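Local coordinates for periplasmic sugar-binding domain protein (Pseudomonas fluorescens Pf-5, PDB 3H75) that probably binds a sugar in the periplasm, as a solute-binding protein of two alpha/beta domains, at residues L68-Y73 / L89-S94; D45-L50 / Q72-Q77. One frame throughout, in Å; residues are numbered along the deposited sequence.

Overall arrangement
Both contacts lie in the domain built on the parallel sheet of strand order 2-1-3-4-5-6, and their centres are about 9 Å apart. Along the chain the segments come as 45-50, 68-73, 72-77 and 89-94, so Gln-72 and Tyr-73 belong to both contacts. Contact 1 pairs strands 65-69 and 88-93 at their C-terminal ends; contact 2 packs the first turns of helices 46-58 and 74-82 against each other in the layer beside the sheet. The contacts touch at several points, among them Glu-71 O to Pro-76 CD at 3.4 Å. Together they tie successive beta-alpha units, at the strand ends where such sheets commonly carry their binding loops.

Contact 1: residues L68-Y73 / L89-S94; sequences LVNEQY and LFIVNS
The ring of Tyr-73 carries Gln-72 CG over one face, 3.6 Å above its plane and offset toward the rim. The Phe-90 ring turns from segment 68-73 toward Ala-269 and Leu-273 of helix 265-277. Strands 65-69 and 88-93, flanking helix 74-82 in a beta-alpha-beta unit, pair in parallel. Leu-68 N donates to Phe-90 O, nearly along the C=O axis, and Val-92 N returns a bond to Leu-68 O at 2.9 Å. On one sheet face Leu-68 and Ile-91 lie side by side, CG of Leu-68 (crowded between N and carbonyl carbon, chi1 58°) 3.5 Å from CD1 of Ile-91. On the other, Val-69 crosses Val-92 at about a right angle, CG2 to CG2 4.1 Å. Just past Val-69, Asn-70 CB meets Ile-91 CG2 at 3.4 Å, and Ser-94 OG touches that CB. A sulfate about 4 Å from the Val-69 side chain and a glycerol near Asn-93, probably from crystallisation, are consistent with a pocket here. Water 1 donates to Asn-70 O and bonds Ser-94 OG at 2.6 Å. Val-92 O collects three donors, Asn-70 N at 3.2 Å plus weak bonds from Ser-94 N and water 1, which would polarise it and probably fix the turn at Ser-94.

Contact 2: residues D45-L50 / Q72-Q77; sequences DPQNTL and QYVAPQ
Two neighbouring helices of the alpha/beta fold, 46-58 and 74-82, meet at their N-terminal turns on one side of the parallel sheet. Helix 46-58 starts with an N-cap: Asp-45 OD1 accepts from Gln-47 N at 3.0 Å, met from above the carboxylate plane (39° out of it), while Asp-45 O takes the backbone N-H of Asn-48.

Leu-50, one turn further on, carries much of the packing. Its CB lies 3.8 Å from Val-74 CG1. CG stands anti to the backbone N (chi1 177°), which sends the branched end across to helix 74-82, where it crosses the Gln-77 side chain at about a right angle. CD1 rests 3.7 Å from Gln-77 CB, and CD2 presses on the far end of the same side chain, 3.2 Å from Gln-77 NE2. That last approach is tight for a methyl group against an amide nitrogen. Both methyls lie against the glutamine: CD1 reaches CB and also NE2, CD2 the amide end alone, with Ile-78 of the same helix also touching Leu-50.

Val-74, on the same helix as Gln-77, points toward helix 46-58 with both methyls in use. Its CG1 is anti to N (chi1 176°) and faces Leu-50, with Thr-49 CG2 farther off. CG2 turns instead to the start of helix 46-58, 3.8 Å from Pro-46 CB and close to Pro-46 O. No hydrogen bond joins the two segments directly; the packing is by methyl groups, some of them against polar atoms. A polar link passes through a water, which Gln-77, extended beyond CG, reaches: water 2 accepts from Gln-47 NE2 at 3.0 Å and donates to Gln-77 OE1 at 3.1 Å.

Contact 1: residues L68-Y73 / L89-S94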
ATOM      1  N   LEU A  68      -2.452  -1.338 -14.030  1.00  8.84           N
ATOM      2  CA  LEU A  68      -1.090  -1.642 -13.617  1.00  8.38           C
ATOM      3  C   LEU A  68      -0.611  -0.655 -12.570  1.00  9.15           C
ATOM      4  O   LEU A  68      -1.120   0.464 -12.475  1.00  7.61           O
ATOM      5  CB  LEU A  68      -0.140  -1.589 -14.819  1.00 12.71           C
ATOM      6  CG  LEU A  68      -0.095  -0.252 -15.573  1.00 12.56           C
ATOM      7  CD1 LEU A  68       1.315   0.008 -16.097  1.00 16.80           C
ATOM      8  CD2 LEU A  68      -1.112  -0.270 -16.707  1.00 13.93           C
ATOM      9  N   VAL A  69       0.376  -1.079 -11.790  1.00  9.79           N
ATOM     10  CA  VAL A  69       0.951  -0.235 -10.755  1.00 10.37           C
ATOM     11  C   VAL A  69       2.029   0.621 -11.401  1.00 12.76           C
ATOM     12  O   VAL A  69       2.767   0.156 -12.268  1.00 12.89           O
ATOM     13  CB  VAL A  69       1.574  -1.088  -9.635  1.00 11.39           C
ATOM     14  CG1 VAL A  69       2.221  -0.192  -8.600  1.00 15.54           C
ATOM     15  CG2 VAL A  69       0.496  -1.959  -8.990  1.00 10.79           C
ATOM     16  N   ASN A  70       2.122   1.878 -10.984  1.00 12.84           N
ATOM     17  CA  ASN A  70       3.114   2.763 -11.568  1.00 16.36           C
ATOM     18  C   ASN A  70       4.517   2.507 -11.029  1.00 20.18           C
ATOM     19  O   ASN A  70       4.703   2.172  -9.852  1.00 18.61           O
ATOM     20  CB  ASN A  70       2.721   4.223 -11.329  1.00 15.75           C
ATOM     21  CG  ASN A  70       3.317   5.160 -12.359  1.00 16.71           C
ATOM     22  OD1 ASN A  70       3.980   4.722 -13.301  1.00 14.26           O
ATOM     23  ND2 ASN A  70       3.080   6.455 -12.193  1.00 16.06           N
ATOM     24  N   GLU A  71       5.491   2.654 -11.921  1.00 23.65           N
ATOM     25  CA  GLU A  71       6.909   2.489 -11.621  1.00 28.46           C
ATOM     26  C   GLU A  71       7.633   3.344 -12.661  1.00 29.40           C
ATOM     27  O   GLU A  71       7.077   3.628 -13.722  1.00 29.61           O
ATOM     28  CB  GLU A  71       7.330   1.024 -11.748  1.00 31.63           C
ATOM     29  CG  GLU A  71       8.785   0.779 -11.370  1.00 36.47           C
ATOM     30  CD  GLU A  71       9.169  -0.684 -11.427  1.00 37.85           C
ATOM     31  OE1 GLU A  71       8.308  -1.515 -11.786  1.00 40.47           O
ATOM     32  OE2 GLU A  71      10.335  -1.003 -11.111  1.00 38.92           O
ATOM     33  N   GLN A  72       8.865   3.749 -12.369  1.00 30.21           N
ATOM     34  CA  GLN A  72       9.615   4.610 -13.281  1.00 30.97           C
ATOM     35  C   GLN A  72      10.279   3.948 -14.487  1.00 30.09           C
ATOM     36  O   GLN A  72      10.782   4.644 -15.372  1.00 29.96           O
ATOM     37  CB  GLN A  72      10.676   5.391 -12.500  1.00 32.74           C
ATOM     38  CG  GLN A  72      11.566   4.525 -11.628  1.00 35.38           C
ATOM     39  CD  GLN A  72      12.659   5.318 -10.937  1.00 35.90           C
ATOM     40  OE1 GLN A  72      13.318   4.822 -10.022  1.00 37.13           O
ATOM     41  NE2 GLN A  72      12.863   6.555 -11.377  1.00 37.49           N
ATOM     42  N   TYR A  73      10.283   2.621 -14.543  1.00 28.15           N
ATOM     43  CA  TYR A  73      10.929   1.950 -15.665  1.00 27.33           C
ATOM     44  C   TYR A  73      10.013   1.112 -16.553  1.00 25.60           C
ATOM     45  O   TYR A  73      10.082   1.204 -17.777  1.00 26.14           O
ATOM     46  CB  TYR A  73      12.094   1.096 -15.151  1.00 28.40           C
ATOM     47  CG  TYR A  73      13.202   1.910 -14.515  1.00 28.72           C
ATOM     48  CD1 TYR A  73      13.930   2.837 -15.263  1.00 29.94           C
ATOM     49  CD2 TYR A  73      13.510   1.772 -13.162  1.00 29.28           C
ATOM     50  CE1 TYR A  73      14.934   3.609 -14.679  1.00 29.68           C
ATOM     51  CE2 TYR A  73      14.513   2.540 -12.568  1.00 29.71           C
ATOM     52  CZ  TYR A  73      15.219   3.455 -13.333  1.00 30.05           C
ATOM     53  OH  TYR A  73      16.202   4.225 -12.752  1.00 31.34           O
ATOM     54  N   LEU A  89      -6.152   2.298 -20.329  1.00 12.57           N
ATOM     55  CA  LEU A  89      -5.221   2.033 -19.241  1.00 13.78           C
ATOM     56  C   LEU A  89      -5.584   2.746 -17.954  1.00 12.71           C
ATOM     57  O   LEU A  89      -6.106   3.861 -17.972  1.00 12.47           O
ATOM     58  CB  LEU A  89      -3.806   2.462 -19.627  1.00 15.51           C
ATOM     59  CG  LEU A  89      -3.165   1.863 -20.877  1.00 20.48           C
ATOM     60  CD1 LEU A  89      -1.761   2.429 -21.026  1.00 22.06           C
ATOM     61  CD2 LEU A  89      -3.126   0.356 -20.769  1.00 19.53           C
ATOM     62  N   PHE A  90      -5.287   2.096 -16.836  1.00 10.58           N
ATOM     63  CA  PHE A  90      -5.541   2.679 -15.530  1.00 11.31           C
ATOM     64  C   PHE A  90      -4.305   2.423 -14.677  1.00  9.99           C
ATOM     65  O   PHE A  90      -3.950   1.273 -14.411  1.00  9.57           O
ATOM     66  CB  PHE A  90      -6.773   2.056 -14.883  1.00 12.09           C
ATOM     67  CG  PHE A  90      -7.403   2.930 -13.842  1.00 13.04           C
ATOM     68  CD1 PHE A  90      -7.894   4.184 -14.185  1.00 12.13           C
ATOM     69  CD2 PHE A  90      -7.487   2.513 -12.519  1.00 13.69           C
ATOM     70  CE1 PHE A  90      -8.460   5.022 -13.223  1.00 14.76           C
ATOM     71  CE2 PHE A  90      -8.048   3.338 -11.549  1.00 15.77           C
ATOM     72  CZ  PHE A  90      -8.537   4.599 -11.903  1.00 14.44           C
ATOM     73  N   ILE A  91      -3.651   3.507 -14.273  1.00  9.50           N
ATOM     74  CA  ILE A  91      -2.430   3.461 -13.468  1.00 11.13           C
ATOM     75  C   ILE A  91      -2.773   3.653 -11.996  1.00 11.84           C
ATOM     76  O   ILE A  91      -3.415   4.636 -11.627  1.00 11.76           O
ATOM     77  CB  ILE A  91      -1.465   4.586 -13.898  1.00 15.16           C
ATOM     78  CG1 ILE A  91      -1.228   4.520 -15.408  1.00 18.13           C
ATOM     79  CG2 ILE A  91      -0.159   4.481 -13.127  1.00 16.36           C
ATOM     80  CD1 ILE A  91      -0.637   3.217 -15.883  1.00 20.13           C
ATOM     81  N   VAL A  92      -2.333   2.731 -11.145  1.00 10.91           N
ATOM     82  CA  VAL A  92      -2.669   2.843  -9.736  1.00 13.21           C
ATOM     83  C   VAL A  92      -1.521   2.896  -8.745  1.00 15.12           C
ATOM     84  O   VAL A  92      -0.362   2.631  -9.081  1.00 14.25           O
ATOM     85  CB  VAL A  92      -3.604   1.691  -9.300  1.00 12.93           C
ATOM     86  CG1 VAL A  92      -4.887   1.737 -10.109  1.00 14.13           C
ATOM     87  CG2 VAL A  92      -2.901   0.347  -9.478  1.00 13.44           C
ATOM     88  N   ASN A  93      -1.893   3.266  -7.518  1.00 15.97           N
ATOM     89  CA  ASN A  93      -1.012   3.365  -6.354  1.00 18.62           C
ATOM     90  C   ASN A  93      -0.078   4.573  -6.255  1.00 19.16           C
ATOM     91  O   ASN A  93       0.152   5.081  -5.161  1.00 21.73           O
ATOM     92  CB  ASN A  93      -0.232   2.060  -6.192  1.00 16.90           C
ATOM     93  CG  ASN A  93      -1.125   0.904  -5.758  1.00 20.31           C
ATOM     94  OD1 ASN A  93      -2.354   1.021  -5.747  1.00 18.14           O
ATOM     95  ND2 ASN A  93      -0.513  -0.219  -5.403  1.00 20.59           N
ATOM     96  N   SER A  94       0.468   5.033  -7.375  1.00 18.40           N
ATOM     97  CA  SER A  94       1.339   6.205  -7.353  1.00 21.09           C
ATOM     98  C   SER A  94       1.046   7.078  -8.567  1.00 21.69           C
ATOM     99  O   SER A  94       0.639   6.579  -9.610  1.00 21.80           O
ATOM    100  CB  SER A  94       2.826   5.802  -7.321  1.00 21.40           C
ATOM    101  OG  SER A  94       3.272   5.347  -8.573  1.00 23.95           O
TER
HETATM  102  O   HOH W   1       2.809   2.857  -7.912  1.00 22.10           O

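Contact 2: residues D45-L50 / Q72-Q77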
ATOM      1  N   ASP A  45       9.053  -9.823 -10.257  1.00 10.22           N
ATOM      2  CA  ASP A  45      10.041  -9.532 -11.293  1.00 11.45           C
ATOM      3  C   ASP A  45       9.306  -8.589 -12.237  1.00 11.94           C
ATOM      4  O   ASP A  45       8.455  -9.019 -13.016  1.00 10.08           O
ATOM      5  CB  ASP A  45      10.462 -10.793 -12.052  1.00 13.14           C
ATOM      6  CG  ASP A  45      11.526 -10.505 -13.101  1.00 17.30           C
ATOM      7  OD1 ASP A  45      11.675  -9.326 -13.480  1.00 16.19           O
ATOM      8  OD2 ASP A  45      12.207 -11.450 -13.553  1.00 20.24           O
ATOM      9  N   PRO A  46       9.607  -7.281 -12.167  1.00 12.68           N
ATOM     10  CA  PRO A  46       8.945  -6.298 -13.032  1.00 13.18           C
ATOM     11  C   PRO A  46       8.999  -6.618 -14.519  1.00 12.78           C
ATOM     12  O   PRO A  46       8.113  -6.228 -15.278  1.00 10.86           O
ATOM     13  CB  PRO A  46       9.668  -5.002 -12.689  1.00 14.76           C
ATOM     14  CG  PRO A  46       9.986  -5.187 -11.246  1.00 13.37           C
ATOM     15  CD  PRO A  46      10.507  -6.610 -11.216  1.00 14.49           C
ATOM     16  N   GLN A  47      10.041  -7.322 -14.944  1.00 12.72           N
ATOM     17  CA  GLN A  47      10.146  -7.668 -16.349  1.00 12.69           C
ATOM     18  C   GLN A  47       8.991  -8.570 -16.775  1.00 11.37           C
ATOM     19  O   GLN A  47       8.608  -8.582 -17.945  1.00 11.67           O
ATOM     20  CB  GLN A  47      11.492  -8.335 -16.634  1.00 15.64           C
ATOM     21  CG  GLN A  47      12.665  -7.365 -16.554  1.00 21.59           C
ATOM     22  CD  GLN A  47      12.504  -6.181 -17.497  1.00 23.56           C
ATOM     23  OE1 GLN A  47      12.296  -6.352 -18.698  1.00 25.73           O
ATOM     24  NE2 GLN A  47      12.605  -4.973 -16.955  1.00 25.90           N
ATOM     25  N   ASN A  48       8.423  -9.320 -15.832  1.00  9.45           N
ATOM     26  CA  ASN A  48       7.299 -10.180 -16.176  1.00  8.73           C
ATOM     27  C   ASN A  48       6.058  -9.340 -16.451  1.00  8.93           C
ATOM     28  O   ASN A  48       5.233  -9.695 -17.287  1.00  9.08           O
ATOM     29  CB  ASN A  48       7.009 -11.181 -15.058  1.00  9.09           C
ATOM     30  CG  ASN A  48       8.095 -12.223 -14.921  1.00 11.15           C
ATOM     31  OD1 ASN A  48       8.812 -12.523 -15.881  1.00 10.14           O
ATOM     32  ND2 ASN A  48       8.215 -12.797 -13.730  1.00  9.05           N
ATOM     33  N   THR A  49       5.923  -8.229 -15.735  1.00  8.51           N
ATOM     34  CA  THR A  49       4.784  -7.338 -15.932  1.00  9.70           C
ATOM     35  C   THR A  49       4.861  -6.753 -17.339  1.00 10.88           C
ATOM     36  O   THR A  49       3.864  -6.683 -18.054  1.00 12.24           O
ATOM     37  CB  THR A  49       4.800  -6.192 -14.900  1.00  9.78           C
ATOM     38  OG1 THR A  49       4.664  -6.741 -13.579  1.00  9.13           O
ATOM     39  CG2 THR A  49       3.655  -5.212 -15.157  1.00  8.05           C
ATOM     40  N   LEU A  50       6.062  -6.347 -17.736  1.00 11.28           N
ATOM     41  CA  LEU A  50       6.257  -5.776 -19.060  1.00 12.37           C
ATOM     42  C   LEU A  50       5.931  -6.799 -20.140  1.00 12.03           C
ATOM     43  O   LEU A  50       5.246  -6.486 -21.110  1.00 11.36           O
ATOM     44  CB  LEU A  50       7.701  -5.298 -19.221  1.00 12.62           C
ATOM     45  CG  LEU A  50       8.088  -4.734 -20.591  1.00 15.01           C
ATOM     46  CD1 LEU A  50       7.266  -3.488 -20.902  1.00 16.41           C
ATOM     47  CD2 LEU A  50       9.571  -4.396 -20.579  1.00 17.01           C
ATOM     48  N   GLN A  72       8.865   3.749 -12.369  1.00 30.21           N
ATOM     49  CA  GLN A  72       9.615   4.610 -13.281  1.00 30.97           C
ATOM     50  C   GLN A  72      10.279   3.948 -14.487  1.00 30.09           C
ATOM     51  O   GLN A  72      10.782   4.644 -15.372  1.00 29.96           O
ATOM     52  CB  GLN A  72      10.676   5.391 -12.500  1.00 32.74           C
ATOM     53  CG  GLN A  72      11.566   4.525 -11.628  1.00 35.38           C
ATOM     54  CD  GLN A  72      12.659   5.318 -10.937  1.00 35.90           C
ATOM     55  OE1 GLN A  72      13.318   4.822 -10.022  1.00 37.13           O
ATOM     56  NE2 GLN A  72      12.863   6.555 -11.377  1.00 37.49           N
ATOM     57  N   TYR A  73      10.283   2.621 -14.543  1.00 28.15           N
ATOM     58  CA  TYR A  73      10.929   1.950 -15.665  1.00 27.33           C
ATOM     59  C   TYR A  73      10.013   1.112 -16.553  1.00 25.60           C
ATOM     60  O   TYR A  73      10.082   1.204 -17.777  1.00 26.14           O
ATOM     61  CB  TYR A  73      12.094   1.096 -15.151  1.00 28.40           C
ATOM     62  CG  TYR A  73      13.202   1.910 -14.515  1.00 28.72           C
ATOM     63  CD1 TYR A  73      13.930   2.837 -15.263  1.00 29.94           C
ATOM     64  CD2 TYR A  73      13.510   1.772 -13.162  1.00 29.28           C
ATOM     65  CE1 TYR A  73      14.934   3.609 -14.679  1.00 29.68           C
ATOM     66  CE2 TYR A  73      14.513   2.540 -12.568  1.00 29.71           C
ATOM     67  CZ  TYR A  73      15.219   3.455 -13.333  1.00 30.05           C
ATOM     68  OH  TYR A  73      16.202   4.225 -12.752  1.00 31.34           O
ATOM     69  N   VAL A  74       9.147   0.308 -15.949  1.00 21.99           N
ATOM     70  CA  VAL A  74       8.247  -0.537 -16.726  1.00 20.42           C
ATOM     71  C   VAL A  74       6.974   0.165 -17.192  1.00 18.60           C
ATOM     72  O   VAL A  74       6.541  -0.017 -18.328  1.00 16.71           O
ATOM     73  CB  VAL A  74       7.861  -1.802 -15.931  1.00 21.58           C
ATOM     74  CG1 VAL A  74       6.841  -2.619 -16.710  1.00 22.05           C
ATOM     75  CG2 VAL A  74       9.105  -2.632 -15.660  1.00 22.15           C
ATOM     76  N   ALA A  75       6.375   0.970 -16.321  1.00 17.63           N
ATOM     77  CA  ALA A  75       5.150   1.680 -16.672  1.00 17.97           C
ATOM     78  C   ALA A  75       5.283   2.509 -17.951  1.00 18.19           C
ATOM     79  O   ALA A  75       4.404   2.467 -18.810  1.00 17.24           O
ATOM     80  CB  ALA A  75       4.707   2.570 -15.508  1.00 18.27           C
ATOM     81  N   PRO A  76       6.374   3.282 -18.090  1.00 18.59           N
ATOM     82  CA  PRO A  76       6.535   4.088 -19.307  1.00 19.02           C
ATOM     83  C   PRO A  76       6.554   3.232 -20.573  1.00 19.41           C
ATOM     84  O   PRO A  76       5.959   3.599 -21.587  1.00 18.98           O
ATOM     85  CB  PRO A  76       7.866   4.798 -19.075  1.00 19.17           C
ATOM     86  CG  PRO A  76       7.894   4.970 -17.588  1.00 20.22           C
ATOM     87  CD  PRO A  76       7.422   3.612 -17.107  1.00 19.80           C
ATOM     88  N   GLN A  77       7.235   2.091 -20.511  1.00 19.28           N
ATOM     89  CA  GLN A  77       7.319   1.205 -21.666  1.00 20.20           C
ATOM     90  C   GLN A  77       5.946   0.642 -22.015  1.00 19.80           C
ATOM     91  O   GLN A  77       5.602   0.513 -23.188  1.00 19.59           O
ATOM     92  CB  GLN A  77       8.306   0.064 -21.399  1.00 22.80           C
ATOM     93  CG  GLN A  77       9.695   0.531 -20.988  1.00 26.19           C
ATOM     94  CD  GLN A  77      10.735  -0.571 -21.060  1.00 29.41           C
ATOM     95  OE1 GLN A  77      11.808  -0.474 -20.461  1.00 34.58           O
ATOM     96  NE2 GLN A  77      10.429  -1.624 -21.811  1.00 31.36           N
TER
HETATM   97  O   HOH W   2      13.070  -3.091 -19.299  1.00 25.00           O